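Local atomic coordinates of aldolase (Klebsiella pneumoniae, PDB entry 6VOQ), a protein that binds zinc and belongs to the class II aldolase and adducin family, with its alpha/beta fold, here in a four-chain assembly. Residues A[7-11]-A[31-36]; A[77-82]-A[142-147]; A[109-115]-A[128-132]. The contacts are given in a common frame with arbitrary orientation. Numbering follows the deposited sequence.

Overall arrangement
The three contacts illustrate how one mixed beta-sheet organises helices and loops along its width. Interaction 1 lays helix 4-20 on strand 30-34, interaction 2 pairs helices 76-83 and 140-149, and interaction 3 adds a loop to segment 128-132, which includes strand 131-132, outermost within this chain. Interactions 1 and 2, centres about 19 Å apart, meet where Ser32 OG lies 2.7 Å from His79 ND1, probably a hydrogen bond. Interactions 2 and 3, centres about 16 Å apart, share packing of Ala145 CB on Val132 CG1 at 3.7 Å. Interactions 1 and 3 lie on opposite sides of the chain's centre. Interaction 2 borders the zinc site of Glu75, His94, His96 and His161: the Phe78 side chain is about 5 Å from a bound zinc, that of Leu31 about 11 Å.

Interaction 1: residues A[7-11]-A[31-36]; sequences LREEM and LSLLLP
Helix-on-sheet packing, a basic layer of the alpha/beta fold of the class II aldolase/adducin (AraD-like) family, is exemplified here by helix 7-11 lying on strand 31-34. The axes come within 9.9 Å and run nearly antiparallel, at 157°, so Met11 is in register with Leu31 (CA-CA 7.2 Å) and Leu7 with Leu35 (CA-CA 7.9 Å). No hydrogen bond crosses; the contact is apolar. Along the extended strand, Leu31 points toward the helix, its CB 3.9 Å from Met11 CE. Ser32 has its CB pointing away; its OG hydrogen-bonds His79 ND1 and Tyr83 OH, while its CA stays 3.9 Å from Met11 CE. Leu33, with chi1 and chi2 both p, again faces the helix, and its CD1 is 3.8 Å from Leu7 CD1. Leu34 points away, completing the strand alternation. Past the strand, Leu35 CD2 and Pro36 CD each approach Leu7 CD1 to 3.9 Å, Leu7 being in the mt rotamer. Met11, CB toward the strand and tt with chi3 m, places its CE 3.5 Å from Leu33 CD2.

Interaction 2: residues A[77-82]-A[142-147]; sequences TFHRAV and IAQALA
Small residues let two helices approach closely, and the near-parallel pair 77-82 and 142-147 shows the rule: the axes are 8.0 Å apart and cross at -19°. In register, Phe78 CA is 4.3 Å from Ala143 CA and Ala81 CA 4.8 Å from Ala147 CA. Leu146, Phe78 and Ala81 bury the most surface. Leu146, in the mt rotamer, sends CD1 to 3.6 Å from Phe78 CD1, and its CB lies 4.1 Å from Val82 CG2. The Phe78 ring, with chi1 p, meets Leu146 obliquely and also takes Ile142 CG2 at 3.8 Å from its CD2. Ala81 fills the gap between the backbones: its CB is 3.3 Å from Ala143 O, 3.9 Å from Ala143 CB and 4.1 Å from Ala147 CB. No hydrogen bond crosses between the two segments. Beyond them, Phe78 stacks edge-to-face with His94, a ligand of the zinc that Glu75, His96 and His161 also bind. The pair thus packs against the central sheet, beside the zinc site of the class II aldolase/adducin (AraD-like) fold.

Interaction 3: residues A[109-115]-A[128-132]; sequences LDPHNCI and DVPVV
Backbone pairing of an irregular loop with a strand and its approach is illustrated by loop 109-115, which folds through an Asx turn and runs antiparallel to segment 128-132, which ends in strand 131-132, outermost in the alpha/beta fold's sheet within this chain. Nearest CA pairs are Pro111-Val131 (4.6 Å), His112-Pro130 (4.3 Å) and Asn113-Val129 (4.8 Å). Two main-chain hydrogen bonds cross: Val131 N to Pro111 O at 2.8 Å and Cys114 N to Val129 O at 3.0 Å. The same Val129 O receives a CA-H...O contact from Asn113 CA at 3.5 Å. Within the loop, Asp110 OD1 accepts from His112 N at 3.1 Å, forming the Asx turn, and Asp110 O accepts from Asn113 N at 3.2 Å. Apolar contacts centre on Val131 and Val129, both with chi1 t. Val131 CG2 lies 3.5 Å from Cys114 CB and 4.0 Å from Leu109 CD1; Val129 CG1 is 3.9 Å from Cys114 SG, and its CG2 is 4.3 Å from Ile115 CD1. Val129 and Ile115 also rest on helix 170-190, whereas Val132, CB pointing away from the loop, touches helix 140-149. Near Asp128 a water bridges the segments, donating to His112 O and to Asp128 OD2, each 2.9 Å from the water oxygen.

Interaction 1: residues A[7-11]-A[31-36]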
loop_
_atom_site.group_PDB
_atom_site.type_symbol
_atom_site.label_atom_id
_atom_site.label_comp_id
_atom_site.label_asym_id
_atom_site.label_seq_id
_atom_site.Cartn_x
_atom_site.Cartn_y
_atom_site.Cartn_z
ATOM N N LEU A 7 3.633 26.367 -12.170
ATOM C CA LEU A 7 2.319 25.742 -12.120
ATOM C C LEU A 7 2.289 24.477 -12.974
ATOM O O LEU A 7 1.818 23.428 -12.520
ATOM C CB LEU A 7 1.252 26.743 -12.563
ATOM C CG LEU A 7 0.965 27.900 -11.591
ATOM C CD1 LEU A 7 -0.006 28.938 -12.183
ATOM C CD2 LEU A 7 0.444 27.385 -10.261
ATOM N N ARG A 8 2.811 24.547 -14.201
ATOM C CA ARG A 8 2.939 23.340 -15.007
ATOM C C ARG A 8 3.801 22.318 -14.291
ATOM O O ARG A 8 3.480 21.126 -14.260
ATOM C CB ARG A 8 3.534 23.676 -16.380
ATOM C CG ARG A 8 2.572 24.399 -17.286
ATOM C CD ARG A 8 3.169 24.677 -18.644
ATOM N NE ARG A 8 2.242 25.428 -19.491
ATOM C CZ ARG A 8 1.416 24.883 -20.380
ATOM N NH1 ARG A 8 1.398 23.568 -20.576
ATOM N NH2 ARG A 8 0.610 25.667 -21.080
ATOM N N GLU A 9 4.894 22.778 -13.695
ATOM C CA GLU A 9 5.783 21.921 -12.932
ATOM C C GLU A 9 5.074 21.266 -11.746
ATOM O O GLU A 9 5.159 20.040 -11.574
ATOM C CB GLU A 9 6.973 22.770 -12.473
ATOM C CG GLU A 9 8.146 22.043 -11.847
ATOM C CD GLU A 9 8.509 20.726 -12.517
ATOM O OE1 GLU A 9 9.073 19.872 -11.802
ATOM O OE2 GLU A 9 8.291 20.545 -13.741
ATOM N N GLU A 10 4.376 22.070 -10.935
ATOM C CA GLU A 10 3.637 21.557 -9.788
ATOM C C GLU A 10 2.619 20.504 -10.204
ATOM O O GLU A 10 2.424 19.508 -9.497
ATOM C CB GLU A 10 2.944 22.716 -9.069
ATOM C CG GLU A 10 2.108 22.304 -7.879
ATOM C CD GLU A 10 2.820 22.601 -6.577
ATOM O OE1 GLU A 10 2.180 23.150 -5.650
ATOM O OE2 GLU A 10 4.030 22.287 -6.493
ATOM N N MET A 11 1.947 20.715 -11.339
ATOM C CA MET A 11 0.933 19.766 -11.776
ATOM C C MET A 11 1.550 18.417 -12.111
ATOM O O MET A 11 1.019 17.378 -11.714
ATOM C CB MET A 11 0.174 20.324 -12.975
ATOM C CG MET A 11 -0.877 19.383 -13.524
ATOM S SD MET A 11 -2.146 20.242 -14.466
ATOM C CE MET A 11 -2.910 21.176 -13.150
ATOM N N LEU A 31 -6.350 16.807 -13.085
ATOM C CA LEU A 31 -6.027 17.965 -12.273
ATOM C C LEU A 31 -6.292 19.214 -13.094
ATOM O O LEU A 31 -6.119 19.215 -14.317
ATOM C CB LEU A 31 -4.548 17.939 -11.795
ATOM C CG LEU A 31 -4.022 16.587 -11.281
ATOM C CD1 LEU A 31 -2.520 16.607 -11.037
ATOM C CD2 LEU A 31 -4.753 16.164 -10.016
ATOM N N SER A 32 -6.735 20.273 -12.421
ATOM C CA SER A 32 -6.815 21.581 -13.061
ATOM C C SER A 32 -6.431 22.669 -12.064
ATOM O O SER A 32 -6.543 22.491 -10.846
ATOM C CB SER A 32 -8.215 21.850 -13.634
ATOM O OG SER A 32 -9.177 22.064 -12.609
ATOM N N LEU A 33 -5.980 23.801 -12.597
ATOM C CA LEU A 33 -5.678 24.962 -11.770
ATOM C C LEU A 33 -5.825 26.230 -12.603
ATOM O O LEU A 33 -5.569 26.235 -13.812
ATOM C CB LEU A 33 -4.269 24.876 -11.158
ATOM C CG LEU A 33 -3.045 24.765 -12.081
ATOM C CD1 LEU A 33 -2.579 26.123 -12.569
ATOM C CD2 LEU A 33 -1.898 24.065 -11.363
ATOM N N LEU A 34 -6.235 27.306 -11.941
ATOM C CA LEU A 34 -6.389 28.596 -12.600
ATOM C C LEU A 34 -5.030 29.229 -12.863
ATOM O O LEU A 34 -4.195 29.328 -11.960
ATOM C CB LEU A 34 -7.235 29.536 -11.744
ATOM C CG LEU A 34 -8.732 29.507 -12.042
ATOM C CD1 LEU A 34 -9.486 30.432 -11.096
ATOM C CD2 LEU A 34 -8.984 29.881 -13.498
ATOM N N LEU A 35 -4.822 29.668 -14.089
ATOM C CA LEU A 35 -3.619 30.389 -14.451
ATOM C C LEU A 35 -3.771 31.865 -14.105
ATOM O O LEU A 35 -4.882 32.339 -13.841
ATOM C CB LEU A 35 -3.331 30.207 -15.940
ATOM C CG LEU A 35 -2.933 28.778 -16.333
ATOM C CD1 LEU A 35 -2.932 28.599 -17.847
ATOM C CD2 LEU A 35 -1.577 28.399 -15.742
ATOM N N PRO A 36 -2.662 32.608 -14.064
ATOM C CA PRO A 36 -2.761 34.052 -13.789
ATOM C C PRO A 36 -3.700 34.804 -14.716
ATOM O O PRO A 36 -4.347 35.760 -14.273
ATOM C CB PRO A 36 -1.311 34.526 -13.945
ATOM C CG PRO A 36 -0.502 33.343 -13.527
ATOM C CD PRO A 36 -1.270 32.127 -13.998
#

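Interaction 2: residues A[77-82]-A[142-147]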
loop_
_atom_site.group_PDB
_atom_site.type_symbol
_atom_site.label_atom_id
_atom_site.label_comp_id
_atom_site.label_asym_id
_atom_site.label_seq_id
_atom_site.Cartn_x
_atom_site.Cartn_y
_atom_site.Cartn_z
ATOM N N THR A 77 -14.795 19.479 -18.276
ATOM C CA THR A 77 -16.113 20.094 -18.385
ATOM C C THR A 77 -16.708 20.401 -17.013
ATOM O O THR A 77 -17.201 21.511 -16.777
ATOM C CB THR A 77 -17.052 19.187 -19.181
ATOM O OG1 THR A 77 -16.542 19.021 -20.509
ATOM C CG2 THR A 77 -18.431 19.818 -19.274
ATOM N N PHE A 78 -16.680 19.436 -16.089
ATOM C CA PHE A 78 -17.274 19.735 -14.791
ATOM C C PHE A 78 -16.282 20.361 -13.818
ATOM O O PHE A 78 -16.702 20.883 -12.786
ATOM C CB PHE A 78 -17.955 18.491 -14.170
ATOM C CG PHE A 78 -17.037 17.331 -13.835
ATOM C CD1 PHE A 78 -16.108 17.413 -12.811
ATOM C CD2 PHE A 78 -17.182 16.124 -14.486
ATOM C CE1 PHE A 78 -15.298 16.337 -12.502
ATOM C CE2 PHE A 78 -16.382 15.034 -14.175
ATOM C CZ PHE A 78 -15.442 15.139 -13.187
ATOM N N HIS A 79 -14.983 20.336 -14.122
ATOM C CA HIS A 79 -14.059 21.234 -13.439
ATOM C C HIS A 79 -14.485 22.683 -13.631
ATOM O O HIS A 79 -14.585 23.448 -12.665
ATOM C CB HIS A 79 -12.648 21.049 -13.982
ATOM C CG HIS A 79 -11.945 19.840 -13.466
ATOM N ND1 HIS A 79 -10.721 19.910 -12.835
ATOM C CD2 HIS A 79 -12.275 18.529 -13.514
ATOM C CE1 HIS A 79 -10.332 18.692 -12.505
ATOM N NE2 HIS A 79 -11.258 17.837 -12.903
ATOM N N ARG A 80 -14.723 23.079 -14.886
ATOM C CA ARG A 80 -15.075 24.461 -15.196
ATOM C C ARG A 80 -16.338 24.894 -14.476
ATOM O O ARG A 80 -16.407 26.025 -13.985
ATOM C CB ARG A 80 -15.255 24.636 -16.706
ATOM C CG ARG A 80 -13.997 24.333 -17.501
ATOM C CD ARG A 80 -14.126 24.752 -18.949
ATOM N NE ARG A 80 -14.816 23.753 -19.751
ATOM C CZ ARG A 80 -16.034 23.910 -20.259
ATOM N NH1 ARG A 80 -16.711 25.034 -20.050
ATOM N NH2 ARG A 80 -16.571 22.940 -20.986
ATOM N N ALA A 81 -17.341 24.015 -14.403
ATOM C CA ALA A 81 -18.572 24.346 -13.695
ATOM C C ALA A 81 -18.292 24.818 -12.275
ATOM O O ALA A 81 -18.915 25.777 -11.807
ATOM C CB ALA A 81 -19.516 23.144 -13.683
ATOM N N VAL A 82 -17.333 24.189 -11.592
ATOM C CA VAL A 82 -16.984 24.614 -10.238
ATOM C C VAL A 82 -16.357 26.006 -10.252
ATOM O O VAL A 82 -16.762 26.891 -9.493
ATOM C CB VAL A 82 -16.049 23.588 -9.578
ATOM C CG1 VAL A 82 -15.638 24.071 -8.184
ATOM C CG2 VAL A 82 -16.715 22.230 -9.523
ATOM N N ILE A 142 -24.010 16.287 -14.703
ATOM C CA ILE A 142 -22.920 16.266 -13.735
ATOM C C ILE A 142 -22.428 17.681 -13.489
ATOM O O ILE A 142 -22.481 18.186 -12.363
ATOM C CB ILE A 142 -21.793 15.338 -14.207
ATOM C CG1 ILE A 142 -22.337 13.915 -14.374
ATOM C CG2 ILE A 142 -20.642 15.365 -13.212
ATOM C CD1 ILE A 142 -21.367 12.949 -15.011
ATOM N N ALA A 143 -22.000 18.361 -14.555
ATOM C CA ALA A 143 -21.589 19.760 -14.456
ATOM C C ALA A 143 -22.692 20.653 -13.891
ATOM O O ALA A 143 -22.403 21.596 -13.143
ATOM C CB ALA A 143 -21.152 20.270 -15.829
ATOM N N GLN A 144 -23.953 20.379 -14.228
ATOM C CA GLN A 144 -25.039 21.205 -13.714
ATOM C C GLN A 144 -25.120 21.097 -12.199
ATOM O O GLN A 144 -25.216 22.106 -11.497
ATOM C CB GLN A 144 -26.368 20.804 -14.359
ATOM C CG GLN A 144 -26.464 21.095 -15.858
ATOM C CD GLN A 144 -27.616 20.341 -16.534
ATOM O OE1 GLN A 144 -28.542 19.874 -15.869
ATOM N NE2 GLN A 144 -27.549 20.215 -17.854
ATOM N N ALA A 145 -25.061 19.871 -11.681
ATOM C CA ALA A 145 -25.113 19.669 -10.238
ATOM C C ALA A 145 -23.947 20.363 -9.544
ATOM O O ALA A 145 -24.135 21.046 -8.530
ATOM C CB ALA A 145 -25.124 18.171 -9.930
ATOM N N LEU A 146 -22.740 20.226 -10.100
ATOM C CA LEU A 146 -21.560 20.849 -9.514
ATOM C C LEU A 146 -21.656 22.372 -9.525
ATOM O O LEU A 146 -21.307 23.028 -8.535
ATOM C CB LEU A 146 -20.313 20.377 -10.250
ATOM C CG LEU A 146 -19.942 18.930 -9.909
ATOM C CD1 LEU A 146 -18.600 18.554 -10.534
ATOM C CD2 LEU A 146 -19.893 18.763 -8.414
ATOM N N ALA A 147 -22.132 22.959 -10.626
ATOM C CA ALA A 147 -22.283 24.410 -10.654
ATOM C C ALA A 147 -23.210 24.894 -9.542
ATOM O O ALA A 147 -22.955 25.931 -8.922
ATOM C CB ALA A 147 -22.800 24.862 -12.018
#

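Interaction 3: residues A[109-115]-A[128-132]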
loop_
_atom_site.group_PDB
_atom_site.type_symbol
_atom_site.label_atom_id
_atom_site.label_comp_id
_atom_site.label_asym_id
_atom_site.label_seq_id
_atom_site.Cartn_x
_atom_site.Cartn_y
_atom_site.Cartn_z
ATOM N N LEU A 109 -26.586 7.333 1.272
ATOM C CA LEU A 109 -25.722 8.442 1.663
ATOM C C LEU A 109 -26.535 9.706 1.916
ATOM O O LEU A 109 -27.496 10.002 1.202
ATOM C CB LEU A 109 -24.696 8.730 0.573
ATOM C CG LEU A 109 -23.578 7.737 0.291
ATOM C CD1 LEU A 109 -22.734 8.335 -0.803
ATOM C CD2 LEU A 109 -22.746 7.456 1.551
ATOM N N ASP A 110 -26.145 10.455 2.932
ATOM C CA ASP A 110 -26.706 11.787 3.127
ATOM C C ASP A 110 -26.275 12.674 1.963
ATOM O O ASP A 110 -25.081 12.976 1.843
ATOM C CB ASP A 110 -26.231 12.359 4.461
ATOM C CG ASP A 110 -26.958 13.636 4.855
ATOM O OD1 ASP A 110 -27.467 14.354 3.963
ATOM O OD2 ASP A 110 -26.995 13.931 6.073
ATOM N N PRO A 111 -27.184 13.112 1.094
ATOM C CA PRO A 111 -26.754 13.855 -0.102
ATOM C C PRO A 111 -26.202 15.237 0.197
ATOM O O PRO A 111 -25.573 15.836 -0.685
ATOM C CB PRO A 111 -28.038 13.947 -0.940
ATOM C CG PRO A 111 -29.141 13.912 0.084
ATOM C CD PRO A 111 -28.652 13.003 1.190
ATOM N N HIS A 112 -26.435 15.777 1.394
ATOM C CA HIS A 112 -25.897 17.080 1.754
ATOM C C HIS A 112 -24.600 16.998 2.541
ATOM O O HIS A 112 -23.873 17.993 2.612
ATOM C CB HIS A 112 -26.902 17.878 2.591
ATOM C CG HIS A 112 -28.283 17.925 2.021
ATOM N ND1 HIS A 112 -28.643 18.794 1.013
ATOM C CD2 HIS A 112 -29.404 17.241 2.350
ATOM C CE1 HIS A 112 -29.926 18.635 0.737
ATOM N NE2 HIS A 112 -30.410 17.697 1.534
ATOM N N ASN A 113 -24.302 15.851 3.142
ATOM C CA ASN A 113 -23.151 15.741 4.036
ATOM C C ASN A 113 -22.896 14.245 4.235
ATOM O O ASN A 113 -23.427 13.635 5.164
ATOM C CB ASN A 113 -23.411 16.458 5.349
ATOM C CG ASN A 113 -22.267 16.314 6.330
ATOM O OD1 ASN A 113 -21.117 16.071 5.937
ATOM N ND2 ASN A 113 -22.575 16.464 7.619
ATOM N N CYS A 114 -22.087 13.671 3.355
ATOM C CA CYS A 114 -21.924 12.226 3.323
ATOM C C CYS A 114 -20.870 11.717 4.289
ATOM O O CYS A 114 -20.753 10.502 4.467
ATOM C CB CYS A 114 -21.561 11.771 1.914
ATOM S SG CYS A 114 -19.949 12.330 1.409
ATOM N N ILE A 115 -20.089 12.596 4.901
ATOM C CA ILE A 115 -19.067 12.187 5.852
ATOM C C ILE A 115 -19.478 12.679 7.235
ATOM O O ILE A 115 -19.436 13.877 7.523
ATOM C CB ILE A 115 -17.682 12.704 5.456
ATOM C CG1 ILE A 115 -17.393 12.323 4.005
ATOM C CG2 ILE A 115 -16.637 12.090 6.354
ATOM C CD1 ILE A 115 -15.989 12.534 3.590
ATOM N N ASP A 128 -18.680 20.306 4.786
ATOM C CA ASP A 128 -19.583 19.252 4.353
ATOM C C ASP A 128 -19.292 18.854 2.915
ATOM O O ASP A 128 -18.821 19.657 2.105
ATOM C CB ASP A 128 -21.042 19.693 4.468
ATOM C CG ASP A 128 -21.510 19.804 5.905
ATOM O OD1 ASP A 128 -20.681 19.634 6.822
ATOM O OD2 ASP A 128 -22.709 20.086 6.119
ATOM N N VAL A 129 -19.601 17.598 2.604
ATOM C CA VAL A 129 -19.380 17.037 1.279
ATOM C C VAL A 129 -20.703 16.551 0.696
ATOM O O VAL A 129 -21.215 15.503 1.109
ATOM C CB VAL A 129 -18.344 15.904 1.326
ATOM C CG1 VAL A 129 -18.096 15.383 -0.074
ATOM C CG2 VAL A 129 -17.030 16.401 1.966
ATOM N N PRO A 130 -21.284 17.267 -0.264
ATOM C CA PRO A 130 -22.523 16.807 -0.896
ATOM C C PRO A 130 -22.275 15.665 -1.877
ATOM O O PRO A 130 -21.146 15.364 -2.271
ATOM C CB PRO A 130 -23.028 18.053 -1.625
ATOM C CG PRO A 130 -21.783 18.795 -1.962
ATOM C CD PRO A 130 -20.828 18.554 -0.819
ATOM N N VAL A 131 -23.368 15.029 -2.277
ATOM C CA VAL A 131 -23.319 13.881 -3.168
ATOM C C VAL A 131 -24.082 14.230 -4.432
ATOM O O VAL A 131 -25.221 14.702 -4.366
ATOM C CB VAL A 131 -23.896 12.620 -2.506
ATOM C CG1 VAL A 131 -23.860 11.456 -3.480
ATOM C CG2 VAL A 131 -23.103 12.292 -1.235
ATOM N N VAL A 132 -23.441 14.022 -5.575
ATOM C CA VAL A 132 -24.085 14.214 -6.866
ATOM C C VAL A 132 -24.599 12.852 -7.303
ATOM O O VAL A 132 -23.857 11.865 -7.200
ATOM C CB VAL A 132 -23.120 14.812 -7.900
ATOM C CG1 VAL A 132 -23.772 14.807 -9.274
ATOM C CG2 VAL A 132 -22.689 16.214 -7.474
HETATM O O HOH W 1 -24.622 20.470 4.002
#